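Local coordinates for protein phosphoserine phosphatase (Homo sapiens, PDB 6HYY) that hydrolyses O-phosphoserine to serine and inorganic phosphate as a magnesium-dependent phosphatase of the haloacid dehalogenase family, at residues C34-A39 with A63-S68; Q79-T84 with E113-K118; K169-G174 with A188-G193. All blocks are in the same frame, centred on the assembly; numbering follows the deposited sequence.

Contact 1: residues C34-A39 with A63-S68; sequences CGVEDA and ALIQPS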
ATOM      1  N   CYS A  34       3.686  -9.925  17.584  1.00 37.02           N
ATOM      2  CA  CYS A  34       4.830 -10.775  17.881  1.00 38.56           C
ATOM      3  C   CYS A  34       5.718 -10.224  18.991  1.00 40.34           C
ATOM      4  O   CYS A  34       6.731 -10.852  19.316  1.00 44.38           O
ATOM      5  CB  CYS A  34       5.660 -10.991  16.613  1.00 39.02           C
ATOM      6  SG  CYS A  34       4.756 -11.879  15.315  1.00 38.57           S
ATOM      7  N   GLY A  35       5.386  -9.060  19.554  1.00 39.94           N
ATOM      8  CA  GLY A  35       6.075  -8.540  20.724  1.00 40.22           C
ATOM      9  C   GLY A  35       7.332  -7.721  20.495  1.00 45.28           C
ATOM     10  O   GLY A  35       8.103  -7.535  21.442  1.00 46.64           O
ATOM     11  N   VAL A  36       7.565  -7.208  19.286  1.00 41.70           N
ATOM     12  CA  VAL A  36       8.789  -6.462  18.997  1.00 43.84           C
ATOM     13  C   VAL A  36       8.448  -5.124  18.344  1.00 45.17           C
ATOM     14  O   VAL A  36       9.197  -4.610  17.507  1.00 43.60           O
ATOM     15  CB  VAL A  36       9.739  -7.289  18.111  1.00 40.12           C
ATOM     16  CG1 VAL A  36      10.341  -8.433  18.918  1.00 44.07           C
ATOM     17  CG2 VAL A  36       8.996  -7.833  16.903  1.00 40.01           C
ATOM     18  N   GLU A  37       7.324  -4.549  18.765  1.00 43.53           N
ATOM     19  CA  GLU A  37       6.788  -3.318  18.181  1.00 44.20           C
ATOM     20  C   GLU A  37       7.819  -2.196  18.138  1.00 47.41           C
ATOM     21  O   GLU A  37       8.015  -1.563  17.089  1.00 44.02           O
ATOM     22  CB  GLU A  37       5.557  -2.887  18.985  1.00 47.48           C
ATOM     23  CG  GLU A  37       5.790  -2.798  20.500  1.00 54.21           C
ATOM     24  CD  GLU A  37       5.907  -4.160  21.183  1.00 55.46           C
ATOM     25  OE1 GLU A  37       6.973  -4.446  21.784  1.00 58.77           O
ATOM     26  OE2 GLU A  37       4.935  -4.941  21.113  1.00 53.66           O
ATOM     27  N   ASP A  38       8.481  -1.915  19.270  1.00 46.97           N
ATOM     28  CA  ASP A  38       9.329  -0.730  19.369  1.00 47.22           C
ATOM     29  C   ASP A  38      10.464  -0.780  18.357  1.00 46.91           C
ATOM     30  O   ASP A  38      10.661   0.162  17.574  1.00 45.36           O
ATOM     31  CB  ASP A  38       9.890  -0.593  20.785  1.00 48.93           C
ATOM     32  CG  ASP A  38       8.834  -0.197  21.803  1.00 55.04           C
ATOM     33  OD1 ASP A  38       7.858   0.486  21.429  1.00 56.58           O
ATOM     34  OD2 ASP A  38       8.972  -0.581  22.983  1.00 61.77           O
ATOM     35  N   ALA A  39      11.224  -1.878  18.354  1.00 44.71           N
ATOM     36  CA  ALA A  39      12.366  -1.996  17.455  1.00 45.78           C
ATOM     37  C   ALA A  39      11.937  -1.910  15.995  1.00 39.47           C
ATOM     38  O   ALA A  39      12.570  -1.211  15.196  1.00 40.06           O
ATOM     39  CB  ALA A  39      13.106  -3.308  17.723  1.00 47.31           C
ATOM     40  N   ALA A  63      13.721 -10.489  10.600  1.00 33.34           N
ATOM     41  CA  ALA A  63      14.620 -11.253  11.460  1.00 38.87           C
ATOM     42  C   ALA A  63      14.308 -11.029  12.937  1.00 39.25           C
ATOM     43  O   ALA A  63      14.468 -11.947  13.749  1.00 41.42           O
ATOM     44  CB  ALA A  63      16.076 -10.894  11.150  1.00 36.03           C
ATOM     45  N   LEU A  64      13.853  -9.829  13.306  1.00 36.21           N
ATOM     46  CA  LEU A  64      13.414  -9.602  14.681  1.00 37.27           C
ATOM     47  C   LEU A  64      12.021 -10.162  14.944  1.00 39.90           C
ATOM     48  O   LEU A  64      11.738 -10.611  16.063  1.00 42.34           O
ATOM     49  CB  LEU A  64      13.426  -8.111  15.013  1.00 41.02           C
ATOM     50  CG  LEU A  64      14.758  -7.368  14.913  1.00 45.98           C
ATOM     51  CD1 LEU A  64      14.564  -5.908  15.283  1.00 45.94           C
ATOM     52  CD2 LEU A  64      15.823  -8.015  15.796  1.00 48.49           C
ATOM     53  N   ILE A  65      11.140 -10.139  13.942  1.00 32.71           N
ATOM     54  CA  ILE A  65       9.758 -10.553  14.156  1.00 31.79           C
ATOM     55  C   ILE A  65       9.636 -12.073  14.156  1.00 32.59           C
ATOM     56  O   ILE A  65       8.972 -12.650  15.024  1.00 34.70           O
ATOM     57  CB  ILE A  65       8.846  -9.915  13.091  1.00 31.73           C
ATOM     58  CG1 ILE A  65       8.863  -8.388  13.216  1.00 32.81           C
ATOM     59  CG2 ILE A  65       7.436 -10.452  13.195  1.00 31.66           C
ATOM     60  CD1 ILE A  65       8.312  -7.662  11.985  1.00 30.98           C
ATOM     61  N   GLN A  66      10.238 -12.732  13.168  1.00 34.06           N
ATOM     62  CA  GLN A  66      10.111 -14.173  12.972  1.00 32.78           C
ATOM     63  C   GLN A  66       8.651 -14.624  13.024  1.00 35.07           C
ATOM     64  O   GLN A  66       8.288 -15.485  13.838  1.00 35.22           O
ATOM     65  CB  GLN A  66      10.944 -14.931  13.996  1.00 38.83           C
ATOM     66  CG  GLN A  66      12.392 -14.507  14.044  1.00 43.01           C
ATOM     67  CD  GLN A  66      13.313 -15.516  13.398  1.00 49.93           C
ATOM     68  OE1 GLN A  66      13.196 -16.721  13.634  1.00 53.77           O
ATOM     69  NE2 GLN A  66      14.246 -15.031  12.587  1.00 48.33           N
ATOM     70  N   PRO A  67       7.788 -14.079  12.171  1.00 31.83           N
ATOM     71  CA  PRO A  67       6.352 -14.325  12.321  1.00 33.11           C
ATOM     72  C   PRO A  67       5.982 -15.738  11.903  1.00 36.30           C
ATOM     73  O   PRO A  67       6.318 -16.190  10.805  1.00 33.88           O
ATOM     74  CB  PRO A  67       5.719 -13.286  11.391  1.00 33.25           C
ATOM     75  CG  PRO A  67       6.741 -13.114  10.317  1.00 29.73           C
ATOM     76  CD  PRO A  67       8.083 -13.240  10.992  1.00 30.48           C
ATOM     77  N   SER A  68       5.270 -16.430  12.780  1.00 35.40           N
ATOM     78  CA  SER A  68       4.755 -17.733  12.408  1.00 35.63           C
ATOM     79  C   SER A  68       3.457 -17.572  11.626  1.00 33.24           C
ATOM     80  O   SER A  68       2.802 -16.527  11.666  1.00 32.44           O
ATOM     81  CB  SER A  68       4.530 -18.597  13.654  1.00 32.52           C
ATOM     82  OG  SER A  68       3.331 -18.238  14.312  1.00 35.21           O
TER

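Contact 2: residues Q79-T84 with E113-K118; sequences QPPHLT and EHVASK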
ATOM      1  N   GLN A  79      -6.801  -8.795  15.274  1.00 31.01           N
ATOM      2  CA  GLN A  79      -6.412  -7.386  15.204  1.00 32.07           C
ATOM      3  C   GLN A  79      -6.296  -6.970  13.746  1.00 29.72           C
ATOM      4  O   GLN A  79      -5.237  -6.522  13.295  1.00 30.26           O
ATOM      5  CB  GLN A  79      -5.106  -7.137  15.956  1.00 36.61           C
ATOM      6  CG  GLN A  79      -5.262  -7.131  17.478  1.00 43.27           C
ATOM      7  CD  GLN A  79      -3.934  -7.242  18.205  1.00 53.61           C
ATOM      8  OE1 GLN A  79      -2.909  -6.733  17.741  1.00 56.22           O
ATOM      9  NE2 GLN A  79      -3.945  -7.914  19.353  1.00 57.83           N
ATOM     10  N   PRO A  80      -7.385  -7.078  12.980  1.00 27.07           N
ATOM     11  CA  PRO A  80      -7.314  -6.709  11.567  1.00 27.97           C
ATOM     12  C   PRO A  80      -7.014  -5.230  11.419  1.00 28.43           C
ATOM     13  O   PRO A  80      -7.406  -4.414  12.271  1.00 28.36           O
ATOM     14  CB  PRO A  80      -8.720  -7.049  11.041  1.00 27.86           C
ATOM     15  CG  PRO A  80      -9.606  -6.882  12.245  1.00 30.91           C
ATOM     16  CD  PRO A  80      -8.777  -7.356  13.402  1.00 27.48           C
ATOM     17  N   PRO A  81      -6.317  -4.834  10.359  1.00 26.21           N
ATOM     18  CA  PRO A  81      -6.038  -3.412  10.165  1.00 28.12           C
ATOM     19  C   PRO A  81      -7.315  -2.636   9.894  1.00 25.08           C
ATOM     20  O   PRO A  81      -8.285  -3.155   9.336  1.00 30.06           O
ATOM     21  CB  PRO A  81      -5.104  -3.397   8.950  1.00 28.59           C
ATOM     22  CG  PRO A  81      -5.458  -4.634   8.205  1.00 28.97           C
ATOM     23  CD  PRO A  81      -5.790  -5.664   9.262  1.00 27.92           C
ATOM     24  N   HIS A  82      -7.312  -1.379  10.323  1.00 23.90           N
ATOM     25  CA  HIS A  82      -8.470  -0.514  10.160  1.00 21.98           C
ATOM     26  C   HIS A  82      -8.407   0.228   8.837  1.00 22.22           C
ATOM     27  O   HIS A  82      -7.424   0.920   8.556  1.00 23.93           O
ATOM     28  CB  HIS A  82      -8.548   0.493  11.295  1.00 22.50           C
ATOM     29  CG  HIS A  82      -8.928  -0.128  12.601  1.00 24.40           C
ATOM     30  ND1 HIS A  82      -9.786   0.480  13.487  1.00 27.22           N
ATOM     31  CD2 HIS A  82      -8.592  -1.316  13.153  1.00 28.48           C
ATOM     32  CE1 HIS A  82      -9.948  -0.299  14.541  1.00 24.80           C
ATOM     33  NE2 HIS A  82      -9.236  -1.396  14.365  1.00 27.32           N
ATOM     34  N   LEU A  83      -9.468   0.119   8.050  1.00 20.39           N
ATOM     35  CA  LEU A  83      -9.539   0.900   6.824  1.00 19.66           C
ATOM     36  C   LEU A  83      -9.699   2.386   7.141  1.00 21.09           C
ATOM     37  O   LEU A  83     -10.426   2.791   8.063  1.00 21.62           O
ATOM     38  CB  LEU A  83     -10.687   0.416   5.938  1.00 17.63           C
ATOM     39  CG  LEU A  83     -10.599  -1.021   5.449  1.00 21.67           C
ATOM     40  CD1 LEU A  83     -11.829  -1.397   4.656  1.00 25.10           C
ATOM     41  CD2 LEU A  83      -9.386  -1.187   4.562  1.00 28.18           C
ATOM     42  N   THR A  84      -8.998   3.199   6.379  1.00 18.04           N
ATOM     43  CA  THR A  84      -9.090   4.642   6.518  1.00 17.89           C
ATOM     44  C   THR A  84     -10.498   5.104   6.162  1.00 21.34           C
ATOM     45  O   THR A  84     -11.091   4.600   5.203  1.00 19.23           O
ATOM     46  CB  THR A  84      -8.073   5.278   5.567  1.00 19.27           C
ATOM     47  OG1 THR A  84      -6.766   4.787   5.884  1.00 20.38           O
ATOM     48  CG2 THR A  84      -8.120   6.800   5.584  1.00 21.78           C
ATOM     49  N   GLU A 113      -4.301  -9.104   1.117  1.00 23.87           N
ATOM     50  CA  GLU A 113      -5.438  -9.775   0.498  1.00 25.42           C
ATOM     51  C   GLU A 113      -6.678  -9.695   1.377  1.00 25.75           C
ATOM     52  O   GLU A 113      -7.794  -9.619   0.856  1.00 26.72           O
ATOM     53  CB  GLU A 113      -5.095 -11.233   0.185  1.00 25.15           C
ATOM     54  CG  GLU A 113      -4.227 -11.395  -1.065  1.00 29.70           C
ATOM     55  CD  GLU A 113      -4.158 -12.826  -1.562  1.00 36.83           C
ATOM     56  OE1 GLU A 113      -4.610 -13.740  -0.845  1.00 41.46           O
ATOM     57  OE2 GLU A 113      -3.649 -13.037  -2.683  1.00 36.76           O
ATOM     58  N   HIS A 114      -6.501  -9.718   2.704  1.00 26.81           N
ATOM     59  CA  HIS A 114      -7.614  -9.477   3.618  1.00 29.07           C
ATOM     60  C   HIS A 114      -8.202  -8.084   3.404  1.00 25.11           C
ATOM     61  O   HIS A 114      -9.423  -7.918   3.302  1.00 26.54           O
ATOM     62  CB  HIS A 114      -7.132  -9.664   5.060  1.00 30.53           C
ATOM     63  CG  HIS A 114      -8.089  -9.161   6.096  1.00 34.11           C
ATOM     64  ND1 HIS A 114      -9.186  -9.887   6.514  1.00 35.68           N
ATOM     65  CD2 HIS A 114      -8.111  -8.004   6.800  1.00 36.41           C
ATOM     66  CE1 HIS A 114      -9.844  -9.196   7.429  1.00 36.37           C
ATOM     67  NE2 HIS A 114      -9.214  -8.050   7.617  1.00 38.99           N
ATOM     68  N   VAL A 115      -7.335  -7.073   3.287  1.00 23.22           N
ATOM     69  CA  VAL A 115      -7.793  -5.710   3.026  1.00 23.78           C
ATOM     70  C   VAL A 115      -8.509  -5.638   1.680  1.00 22.88           C
ATOM     71  O   VAL A 115      -9.595  -5.062   1.569  1.00 23.59           O
ATOM     72  CB  VAL A 115      -6.602  -4.736   3.094  1.00 23.31           C
ATOM     73  CG1 VAL A 115      -6.988  -3.350   2.617  1.00 21.87           C
ATOM     74  CG2 VAL A 115      -6.050  -4.681   4.498  1.00 25.15           C
ATOM     75  N   ALA A 116      -7.907  -6.224   0.634  1.00 22.62           N
ATOM     76  CA  ALA A 116      -8.533  -6.221  -0.689  1.00 22.74           C
ATOM     77  C   ALA A 116      -9.896  -6.901  -0.667  1.00 26.93           C
ATOM     78  O   ALA A 116     -10.857  -6.412  -1.281  1.00 22.60           O
ATOM     79  CB  ALA A 116      -7.618  -6.911  -1.694  1.00 20.83           C
ATOM     80  N   SER A 117      -9.987  -8.027   0.043  1.00 26.31           N
ATOM     81  CA  SER A 117     -11.227  -8.703   0.389  1.00 32.56           C
ATOM     82  C   SER A 117     -11.872  -8.102   1.623  1.00 36.99           C
ATOM     83  O   SER A 117     -12.282  -8.800   2.547  1.00 48.87           O
ATOM     84  CB  SER A 117     -10.958 -10.179   0.583  1.00 31.82           C
ATOM     85  OG  SER A 117     -12.178 -10.843   0.825  1.00 41.45           O
ATOM     86  N   LYS A 118     -11.845  -6.779   1.703  1.00 27.81           N
ATOM     87  CA  LYS A 118     -12.901  -5.987   2.288  1.00 26.84           C
ATOM     88  C   LYS A 118     -13.388  -4.950   1.299  1.00 29.76           C
ATOM     89  O   LYS A 118     -14.510  -4.455   1.448  1.00 31.18           O
ATOM     90  CB  LYS A 118     -12.439  -5.295   3.594  1.00 26.28           C
ATOM     91  CG  LYS A 118     -12.622  -6.186   4.831  1.00 33.95           C
ATOM     92  CD  LYS A 118     -11.802  -5.759   6.052  1.00 35.93           C
ATOM     93  CE  LYS A 118     -12.353  -4.496   6.685  1.00 38.50           C
ATOM     94  NZ  LYS A 118     -11.651  -4.140   7.967  1.00 38.90           N
TER
HETATM   95  O   HOH W   1      -8.952  -5.072   7.464  1.00 43.66           O

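Contact 3: residues K169-G174 with A188-G193; sequences KIIMIG and AFIGFG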
ATOM      1  N   LYS A 169      -4.225   5.899 -18.447  1.00 24.82           N
ATOM      2  CA  LYS A 169      -3.942   6.907 -17.435  1.00 22.73           C
ATOM      3  C   LYS A 169      -4.014   6.221 -16.073  1.00 21.04           C
ATOM      4  O   LYS A 169      -5.110   5.958 -15.574  1.00 25.35           O
ATOM      5  CB  LYS A 169      -4.924   8.063 -17.528  1.00 23.55           C
ATOM      6  CG  LYS A 169      -4.633   9.174 -16.522  1.00 29.28           C
ATOM      7  CD  LYS A 169      -5.067  10.525 -17.056  1.00 40.00           C
ATOM      8  CE  LYS A 169      -4.269  11.655 -16.425  1.00 43.80           C
ATOM      9  NZ  LYS A 169      -4.770  12.987 -16.894  1.00 51.00           N
ATOM     10  N   ILE A 170      -2.849   5.944 -15.492  1.00 21.52           N
ATOM     11  CA  ILE A 170      -2.733   5.323 -14.174  1.00 19.68           C
ATOM     12  C   ILE A 170      -2.365   6.392 -13.153  1.00 21.83           C
ATOM     13  O   ILE A 170      -1.369   7.108 -13.313  1.00 22.09           O
ATOM     14  CB  ILE A 170      -1.680   4.205 -14.170  1.00 22.62           C
ATOM     15  CG1 ILE A 170      -1.974   3.161 -15.224  1.00 25.85           C
ATOM     16  CG2 ILE A 170      -1.624   3.513 -12.807  1.00 23.04           C
ATOM     17  CD1 ILE A 170      -0.855   2.130 -15.319  1.00 26.90           C
ATOM     18  N   ILE A 171      -3.128   6.473 -12.066  1.00 19.33           N
ATOM     19  CA  ILE A 171      -2.848   7.404 -10.978  1.00 19.70           C
ATOM     20  C   ILE A 171      -2.357   6.601  -9.785  1.00 20.43           C
ATOM     21  O   ILE A 171      -2.950   5.570  -9.442  1.00 21.99           O
ATOM     22  CB  ILE A 171      -4.094   8.221 -10.601  1.00 21.63           C
ATOM     23  CG1 ILE A 171      -4.568   9.046 -11.814  1.00 28.04           C
ATOM     24  CG2 ILE A 171      -3.811   9.120  -9.387  1.00 24.16           C
ATOM     25  CD1 ILE A 171      -5.711   9.986 -11.510  1.00 31.69           C
ATOM     26  N   MET A 172      -1.268   7.059  -9.172  1.00 17.90           N
ATOM     27  CA  MET A 172      -0.778   6.499  -7.910  1.00 19.65           C
ATOM     28  C   MET A 172      -1.244   7.380  -6.752  1.00 18.46           C
ATOM     29  O   MET A 172      -1.153   8.603  -6.847  1.00 19.31           O
ATOM     30  CB  MET A 172       0.748   6.433  -7.909  1.00 17.70           C
ATOM     31  CG  MET A 172       1.342   5.952  -6.599  1.00 20.86           C
ATOM     32  SD  MET A 172       1.272   4.152  -6.485  1.00 24.66           S
ATOM     33  CE  MET A 172       1.211   3.866  -4.708  1.00 22.82           C
ATOM     34  N   ILE A 173      -1.769   6.762  -5.688  1.00 16.56           N
ATOM     35  CA  ILE A 173      -2.244   7.481  -4.499  1.00 17.93           C
ATOM     36  C   ILE A 173      -1.548   6.916  -3.281  1.00 18.67           C
ATOM     37  O   ILE A 173      -1.624   5.711  -3.030  1.00 17.90           O
ATOM     38  CB  ILE A 173      -3.768   7.374  -4.343  1.00 16.66           C
ATOM     39  CG1 ILE A 173      -4.462   7.959  -5.582  1.00 19.23           C
ATOM     40  CG2 ILE A 173      -4.212   8.082  -3.031  1.00 20.12           C
ATOM     41  CD1 ILE A 173      -5.989   8.051  -5.499  1.00 22.91           C
ATOM     42  N   GLY A 174      -0.876   7.783  -2.523  1.00 17.80           N
ATOM     43  CA  GLY A 174      -0.184   7.298  -1.336  1.00 17.11           C
ATOM     44  C   GLY A 174       0.342   8.440  -0.497  1.00 19.40           C
ATOM     45  O   GLY A 174       0.287   9.612  -0.885  1.00 19.17           O
ATOM     46  N   ALA A 188       0.038  10.198 -12.981  1.00 22.31           N
ATOM     47  CA  ALA A 188      -0.177  11.266 -12.020  1.00 22.14           C
ATOM     48  C   ALA A 188      -0.039  10.668 -10.630  1.00 19.43           C
ATOM     49  O   ALA A 188      -0.106   9.451 -10.447  1.00 19.30           O
ATOM     50  CB  ALA A 188      -1.551  11.923 -12.182  1.00 22.67           C
ATOM     51  N   PHE A 189       0.176  11.549  -9.660  1.00 20.35           N
ATOM     52  CA  PHE A 189       0.282  11.163  -8.264  1.00 21.18           C
ATOM     53  C   PHE A 189      -0.607  12.069  -7.425  1.00 22.46           C
ATOM     54  O   PHE A 189      -0.615  13.296  -7.605  1.00 24.58           O
ATOM     55  CB  PHE A 189       1.741  11.235  -7.785  1.00 19.90           C
ATOM     56  CG  PHE A 189       1.889  11.134  -6.284  1.00 19.15           C
ATOM     57  CD1 PHE A 189       1.685   9.924  -5.622  1.00 20.30           C
ATOM     58  CD2 PHE A 189       2.218  12.254  -5.542  1.00 23.73           C
ATOM     59  CE1 PHE A 189       1.803   9.839  -4.231  1.00 20.15           C
ATOM     60  CE2 PHE A 189       2.345  12.174  -4.150  1.00 21.67           C
ATOM     61  CZ  PHE A 189       2.162  10.965  -3.513  1.00 20.90           C
ATOM     62  N   ILE A 190      -1.356  11.469  -6.499  1.00 19.50           N
ATOM     63  CA  ILE A 190      -2.091  12.217  -5.489  1.00 20.80           C
ATOM     64  C   ILE A 190      -1.563  11.803  -4.122  1.00 18.71           C
ATOM     65  O   ILE A 190      -1.680  10.637  -3.732  1.00 19.86           O
ATOM     66  CB  ILE A 190      -3.604  11.979  -5.576  1.00 19.54           C
ATOM     67  CG1 ILE A 190      -4.113  12.305  -6.986  1.00 22.77           C
ATOM     68  CG2 ILE A 190      -4.297  12.838  -4.527  1.00 22.25           C
ATOM     69  CD1 ILE A 190      -5.579  11.934  -7.217  1.00 25.34           C
ATOM     70  N   GLY A 191      -1.000  12.764  -3.385  1.00 20.59           N
ATOM     71  CA  GLY A 191      -0.558  12.485  -2.030  1.00 18.45           C
ATOM     72  C   GLY A 191      -1.715  12.467  -1.055  1.00 19.05           C
ATOM     73  O   GLY A 191      -2.734  13.130  -1.251  1.00 20.79           O
ATOM     74  N   PHE A 192      -1.566  11.658  -0.009  1.00 19.09           N
ATOM     75  CA  PHE A 192      -2.640  11.457   0.964  1.00 18.93           C
ATOM     76  C   PHE A 192      -2.140  11.665   2.385  1.00 21.04           C
ATOM     77  O   PHE A 192      -1.251  10.941   2.844  1.00 20.85           O
ATOM     78  CB  PHE A 192      -3.244  10.057   0.828  1.00 21.84           C
ATOM     79  CG  PHE A 192      -4.369   9.825   1.786  1.00 19.77           C
ATOM     80  CD1 PHE A 192      -5.603  10.435   1.579  1.00 21.20           C
ATOM     81  CD2 PHE A 192      -4.194   9.026   2.892  1.00 20.32           C
ATOM     82  CE1 PHE A 192      -6.635  10.259   2.455  1.00 22.12           C
ATOM     83  CE2 PHE A 192      -5.246   8.846   3.803  1.00 19.12           C
ATOM     84  CZ  PHE A 192      -6.458   9.458   3.574  1.00 20.12           C
ATOM     85  N   GLY A 193      -2.786  12.579   3.105  1.00 21.98           N
ATOM     86  CA  GLY A 193      -2.352  12.901   4.455  1.00 22.35           C
ATOM     87  C   GLY A 193      -3.412  12.688   5.521  1.00 25.92           C
ATOM     88  O   GLY A 193      -3.336  13.270   6.608  1.00 25.90           O
TER

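Contact 1: residues C34-A39 with A63-S68
Leu64 meets Ala39 and Val36 with different parts of itself. Its CD1 reaches over to the methyl of Ala39, 3.9 Å from CB, while its backbone O lies 3.9 Å from CG1 of Val36. The same leucine also packs on Met43, further along helix 37-46. Ile65, one residue on and buried, takes a partner on each of its two branches. CG1 meets Val36 CG2 at 3.7 Å, the two side chains crossing at a slant, and CG2 lies 3.7 Å from Cys34 SG. The split follows from chi1 of -63°, which sets CG1 beside the backbone N and turns CG2 toward the carbonyl side.

Most of this is packing at helix ends within the helical cap of a haloacid dehalogenase-type phosphatase: helix 54-65 runs out against the turn that joins helix 26-33 to helix 37-46. In that turn Gly35, with positive phi, closes the first helix in a Schellman motif, and Val36 stands as N-cap of the next. Beyond Ile65 the chain leaves the helix at Gln66, also with positive phi. Pro67 then brings its ring up to Cys34, with CB 4.3 Å from SG, and rests on Leu30 of helix 26-33 as well, just before the chain enters helix 69-78.

Contact 2: residues Q79-T84 with E113-K118
Leu83 and Pro81 supply the apolar part of the contact, and both close on Val115. The two methyls of the valine divide the work: CG1 lies 3.8 Å from Leu83 CD2, and CG2 the same distance, 3.8 Å, from Pro81 CG. With chi1 at 171°, CG1 is trans to the valine's N and CG2 lies beside that N, which gives each methyl its own partner. The leucine and valine side chains pass alongside one another, running opposite ways. The other leucine methyl, CD1, packs at 3.7 Å on CE of Lys118. Were Leu83 an alanine, both the Val115 methyl and the aliphatic part of Lys118 would probably be left facing a gap, and the lysine would be freer to turn.

Round the imidazole of His114 the contacts are aliphatic and slanting: Pro80 CB comes to 3.6 Å from NE2, and Pro81 CD lies near CD2.

The polar link runs through one water. It donates to Pro81 O at 2.8 Å and accepts from Lys118 NZ at 2.9 Å, bridging a carbonyl and an ammonium group that stand 3.8 Å apart, from Pro81 O to Lys118 NZ.

In the fold, the loop between helix 69-78 and helix 87-96 passes over the end of helix 109-116. Val115 continues onto Leu103 of strand 100-105, Leu83 and Val115 share Val21 of helix 17-21, and Arg88 of helix 87-96 touches both Leu83 and Lys118.

Contact 3: residues K169-G174 with A188-G193
Strands 170-174 and 188-192 are the two parallel strands of a beta-alpha-beta unit, joined through helix 177-180, in the Rossmann-like core sheet of the haloacid dehalogenase fold. Met172 and Gly174 carry the ladder on the first strand. Met172 N gives a nearly straight bond to Ala188 O (2.9 Å, 169° at the hydrogen), and Met172 O takes Ile190 N at 2.9 Å, almost in line with its C=O. Next come Gly174 N to Ile190 O at 3.2 Å and Phe192 N to Gly174 O at 2.9 Å; in the last, the donor stands well above the carbonyl plane. The bond from Ala188 N to Ile170 O is weak.

On one face, Ile173 and Ile190 run side by side, with CG1 of Ile173 4.1 Å from CB of Ile190, while CG2 of Ile171 meets CD1 of Ile190 at 4.0 Å. Ala188 completes that row; Leu6 of helix 2-8 packs on Ile171 and Ala188, and Phe7 on Ile173. On the other face the Phe189 ring, its CG trans to N (chi1 168°), swings back toward the first strand until CZ lies 3.5 Å from Gly174 O. Gly191 N sits over one face of this ring, near its rim.

Backbone bonds set the register and mostly buried apolar groups pack on both faces, so no charged side chain joins the strands; Gly174 directly precedes Asp175, a magnesium ligand.

The three contacts follow one another along the chain, from the helical cap to the core sheet. Contact 1 lies apart from contact 3, their centres about 31 Å apart on opposite sides of the chain's centre. Contact 2 stands between, with its centre about 20 Å from each. It touches contact 3 directly, Thr84 CG2 packing at 3.7 Å on Phe192 CZ, but only comes within about 7 Å of contact 1 at the nearest atoms. Bound serine lies about 11 Å from the side chain of Ile65, about 10 Å from that of Val115 and about 7 Å from that of Met172. Contact 3 is closest to the active site, with Gly174 coming within about 6 Å of the magnesium ion.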